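Local coordinates for protein lovastatin nonaketide synthase, polyketide synthase component (Aspergillus terreus, PDB 7CPX) that builds the nonaketide backbone of lovastatin from malonyl-CoA as a homodimeric, multidomain polyketide synthase working with the partner protein LovC, at residues L966-R977 with E1036-D1047. The protein carries 2 engineered substitutions. Numbering follows the deposited sequence.
Sequences LSFQWLNFVRPR and EDSLVELNLTAD
The Phe973 ring carries Glu1041 on one face: Glu1041 CB sits 3.9 Å from the centroid of the Phe973 ring and 20° off the normal, a CH-pi contact. The extended glutamate runs alongside the ring, carboxylate and ring planes 34° apart, and its OE2 forms a salt bridge with Arg941 of the second subunit. The Trp970 ring is met at its edge, in plane, by the Ala1046 methyl (Trp970 CZ3 to Ala1046 CB 3.6 Å), while helix 995-1012 packs against the same indole. On the Arg975 guanidinium, Leu1039 CD2 lies over the centre of one face. With its chain bent at chi3 (65°), Arg975 NE donates to Asp1037 O (3.0 Å), which lies in the guanidinium plane, although NE stands above the carbonyl plane. Four antiparallel hydrogen-bonded pairs, from Phe968-Ala1046 to Val974-Val1040, join the strands through eight backbone bonds. Ser967 OG donates to Asp1047 OD1 (2.8 Å), which accepts through its anti lone pair. The pairing lies in the dehydratase domain, in its predicted N-terminal hotdog fold. The face with Trp970 and Leu1044 is mainly apolar apart from Asn972; the other mixes Leu971 and Phe973 with polar groups, where Gln969 NE2 bonds to Tyr962 O of the second subunit, tying strand pairing to subunit association.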
# COMPACT_ATOMS: atom_id res chain seq x y z
N LEU A 966 -5.35 -9.85 -1.51
CA LEU A 966 -6.00 -9.16 -2.62
C LEU A 966 -5.30 -7.88 -3.03
O LEU A 966 -5.49 -7.42 -4.16
CB LEU A 966 -7.46 -8.83 -2.26
CG LEU A 966 -8.46 -9.99 -2.31
CD1 LEU A 966 -8.56 -10.56 -3.71
CD2 LEU A 966 -8.09 -11.08 -1.31
N SER A 967 -4.49 -7.29 -2.15
CA SER A 967 -3.75 -6.08 -2.46
C SER A 967 -2.33 -6.21 -1.92
O SER A 967 -2.13 -6.64 -0.78
CB SER A 967 -4.42 -4.84 -1.87
OG SER A 967 -3.67 -3.67 -2.14
N PHE A 968 -1.36 -5.83 -2.74
CA PHE A 968 0.05 -5.99 -2.42
C PHE A 968 0.78 -4.71 -2.78
O PHE A 968 0.37 -3.98 -3.68
CB PHE A 968 0.67 -7.16 -3.19
CG PHE A 968 -0.04 -8.47 -3.00
CD1 PHE A 968 -1.26 -8.70 -3.60
CD2 PHE A 968 0.53 -9.47 -2.24
CE1 PHE A 968 -1.91 -9.91 -3.43
CE2 PHE A 968 -0.11 -10.68 -2.07
CZ PHE A 968 -1.34 -10.90 -2.66
N GLN A 969 1.88 -4.45 -2.08
CA GLN A 969 2.73 -3.31 -2.40
C GLN A 969 4.17 -3.68 -2.06
O GLN A 969 4.57 -3.61 -0.90
CB GLN A 969 2.29 -2.05 -1.66
CG GLN A 969 2.99 -0.80 -2.13
CD GLN A 969 2.38 0.46 -1.56
OE1 GLN A 969 1.66 0.42 -0.56
NE2 GLN A 969 2.66 1.60 -2.18
N TRP A 970 4.93 -4.08 -3.07
CA TRP A 970 6.34 -4.38 -2.89
C TRP A 970 7.14 -3.09 -2.88
O TRP A 970 7.07 -2.30 -3.83
CB TRP A 970 6.84 -5.31 -3.99
CG TRP A 970 6.24 -6.66 -3.95
CD1 TRP A 970 6.75 -7.77 -3.35
CD2 TRP A 970 4.99 -7.06 -4.53
NE1 TRP A 970 5.90 -8.84 -3.53
CE2 TRP A 970 4.82 -8.42 -4.25
CE3 TRP A 970 4.01 -6.39 -5.26
CZ2 TRP A 970 3.70 -9.13 -4.67
CZ3 TRP A 970 2.91 -7.09 -5.68
CH2 TRP A 970 2.76 -8.45 -5.39
N LEU A 971 7.91 -2.88 -1.82
CA LEU A 971 8.68 -1.66 -1.62
C LEU A 971 10.16 -1.97 -1.81
O LEU A 971 10.67 -2.94 -1.24
CB LEU A 971 8.43 -1.09 -0.23
CG LEU A 971 6.96 -1.00 0.18
CD1 LEU A 971 6.84 -0.68 1.66
CD2 LEU A 971 6.25 0.04 -0.65
N ASN A 972 10.84 -1.14 -2.60
CA ASN A 972 12.25 -1.33 -2.86
C ASN A 972 12.89 0.03 -3.07
O ASN A 972 12.21 1.01 -3.39
CB ASN A 972 12.47 -2.23 -4.09
CG ASN A 972 13.93 -2.52 -4.35
OD1 ASN A 972 14.81 -2.11 -3.58
ND2 ASN A 972 14.21 -3.23 -5.43
N PHE A 973 14.21 0.09 -2.88
CA PHE A 973 14.99 1.30 -3.13
C PHE A 973 16.15 0.88 -4.03
O PHE A 973 17.24 0.57 -3.54
CB PHE A 973 15.46 1.93 -1.83
CG PHE A 973 14.39 2.70 -1.12
CD1 PHE A 973 13.33 2.05 -0.52
CD2 PHE A 973 14.45 4.08 -1.04
CE1 PHE A 973 12.34 2.75 0.14
CE2 PHE A 973 13.47 4.79 -0.38
CZ PHE A 973 12.41 4.13 0.21
N VAL A 974 15.91 0.88 -5.33
CA VAL A 974 16.87 0.36 -6.29
C VAL A 974 17.98 1.38 -6.50
O VAL A 974 17.72 2.54 -6.83
CB VAL A 974 16.19 0.01 -7.62
CG1 VAL A 974 17.22 -0.38 -8.66
CG2 VAL A 974 15.18 -1.11 -7.42
N ARG A 975 19.22 0.94 -6.31
CA ARG A 975 20.38 1.68 -6.77
C ARG A 975 21.20 0.79 -7.70
O ARG A 975 21.33 -0.41 -7.44
CB ARG A 975 21.26 2.16 -5.61
CG ARG A 975 21.71 1.07 -4.66
CD ARG A 975 22.96 1.48 -3.90
NE ARG A 975 22.74 2.61 -3.01
CZ ARG A 975 22.48 2.51 -1.72
NH1 ARG A 975 22.36 1.34 -1.12
NH2 ARG A 975 22.33 3.62 -1.00
N PRO A 976 21.75 1.33 -8.79
CA PRO A 976 22.36 0.46 -9.80
C PRO A 976 23.45 -0.46 -9.26
O PRO A 976 23.55 -1.60 -9.73
CB PRO A 976 22.92 1.45 -10.82
CG PRO A 976 22.05 2.64 -10.70
CD PRO A 976 21.68 2.73 -9.25
N ARG A 977 24.26 -0.02 -8.31
CA ARG A 977 25.33 -0.89 -7.83
C ARG A 977 24.78 -2.09 -7.07
O ARG A 977 25.40 -3.16 -7.07
CB ARG A 977 26.32 -0.12 -6.96
CG ARG A 977 25.75 0.50 -5.70
CD ARG A 977 26.86 0.85 -4.73
NE ARG A 977 26.43 1.77 -3.68
CZ ARG A 977 25.85 1.40 -2.54
NH1 ARG A 977 25.60 0.13 -2.28
NH2 ARG A 977 25.53 2.33 -1.65
N GLU A 1036 25.39 5.39 -9.69
CA GLU A 1036 25.20 3.99 -9.36
C GLU A 1036 24.84 3.77 -7.90
O GLU A 1036 24.25 2.74 -7.56
CB GLU A 1036 26.47 3.20 -9.70
CG GLU A 1036 27.68 3.58 -8.88
CD GLU A 1036 28.92 2.79 -9.27
OE1 GLU A 1036 28.85 2.02 -10.25
OE2 GLU A 1036 29.96 2.95 -8.60
N ASP A 1037 25.18 4.71 -7.02
CA ASP A 1037 24.85 4.62 -5.61
C ASP A 1037 23.57 5.36 -5.25
O ASP A 1037 23.16 5.34 -4.09
CB ASP A 1037 26.00 5.15 -4.76
CG ASP A 1037 26.32 6.61 -5.05
OD1 ASP A 1037 25.67 7.19 -5.94
OD2 ASP A 1037 27.22 7.17 -4.38
N SER A 1038 22.92 6.01 -6.22
CA SER A 1038 21.70 6.75 -5.94
C SER A 1038 20.54 5.78 -5.74
O SER A 1038 20.36 4.84 -6.52
CB SER A 1038 21.39 7.71 -7.08
OG SER A 1038 21.17 7.02 -8.29
N LEU A 1039 19.76 6.01 -4.69
CA LEU A 1039 18.61 5.17 -4.38
C LEU A 1039 17.36 5.80 -4.97
O LEU A 1039 17.03 6.95 -4.68
CB LEU A 1039 18.45 5.00 -2.87
CG LEU A 1039 19.43 4.06 -2.17
CD1 LEU A 1039 19.30 4.20 -0.66
CD2 LEU A 1039 19.19 2.62 -2.58
N VAL A 1040 16.66 5.03 -5.80
CA VAL A 1040 15.38 5.43 -6.37
C VAL A 1040 14.33 4.48 -5.82
O VAL A 1040 14.43 3.26 -6.00
CB VAL A 1040 15.40 5.41 -7.90
CG1 VAL A 1040 14.03 5.77 -8.46
CG2 VAL A 1040 16.46 6.36 -8.43
N GLU A 1041 13.33 5.03 -5.14
CA GLU A 1041 12.30 4.20 -4.54
C GLU A 1041 11.33 3.70 -5.60
O GLU A 1041 10.80 4.50 -6.38
CB GLU A 1041 11.54 4.97 -3.46
CG GLU A 1041 10.42 4.18 -2.81
CD GLU A 1041 9.81 4.91 -1.63
OE1 GLU A 1041 10.42 5.89 -1.16
OE2 GLU A 1041 8.73 4.49 -1.17
N LEU A 1042 11.12 2.39 -5.64
CA LEU A 1042 10.14 1.76 -6.51
C LEU A 1042 9.14 1.02 -5.64
O LEU A 1042 9.52 0.13 -4.87
CB LEU A 1042 10.81 0.79 -7.49
CG LEU A 1042 11.77 1.41 -8.50
CD1 LEU A 1042 12.31 0.34 -9.43
CD2 LEU A 1042 11.10 2.50 -9.30
N ASN A 1043 7.87 1.39 -5.76
CA ASN A 1043 6.79 0.75 -5.02
C ASN A 1043 5.81 0.18 -6.04
O ASN A 1043 5.09 0.93 -6.70
CB ASN A 1043 6.10 1.75 -4.09
CG ASN A 1043 7.08 2.53 -3.24
OD1 ASN A 1043 6.96 3.74 -3.08
ND2 ASN A 1043 8.06 1.82 -2.69
N LEU A 1044 5.81 -1.14 -6.18
CA LEU A 1044 4.90 -1.81 -7.09
C LEU A 1044 3.65 -2.20 -6.31
O LEU A 1044 3.68 -3.12 -5.50
CB LEU A 1044 5.56 -3.03 -7.73
CG LEU A 1044 4.60 -3.97 -8.48
CD1 LEU A 1044 3.62 -3.19 -9.33
CD2 LEU A 1044 5.37 -4.95 -9.33
N THR A 1045 2.57 -1.47 -6.54
CA THR A 1045 1.28 -1.76 -5.93
C THR A 1045 0.44 -2.56 -6.92
O THR A 1045 0.12 -2.07 -8.00
CB THR A 1045 0.57 -0.47 -5.53
OG1 THR A 1045 1.41 0.31 -4.68
CG2 THR A 1045 -0.74 -0.79 -4.81
N ALA A 1046 0.10 -3.79 -6.54
CA ALA A 1046 -0.66 -4.69 -7.39
C ALA A 1046 -1.91 -5.12 -6.64
O ALA A 1046 -1.83 -5.72 -5.57
CB ALA A 1046 0.18 -5.91 -7.78
N ASP A 1047 -3.07 -4.83 -7.22
CA ASP A 1047 -4.36 -5.09 -6.59
C ASP A 1047 -5.17 -5.98 -7.52
O ASP A 1047 -5.51 -5.56 -8.63
CB ASP A 1047 -5.08 -3.78 -6.31
CG ASP A 1047 -4.13 -2.67 -5.94
OD1 ASP A 1047 -3.66 -2.64 -4.78
OD2 ASP A 1047 -3.82 -1.84 -6.82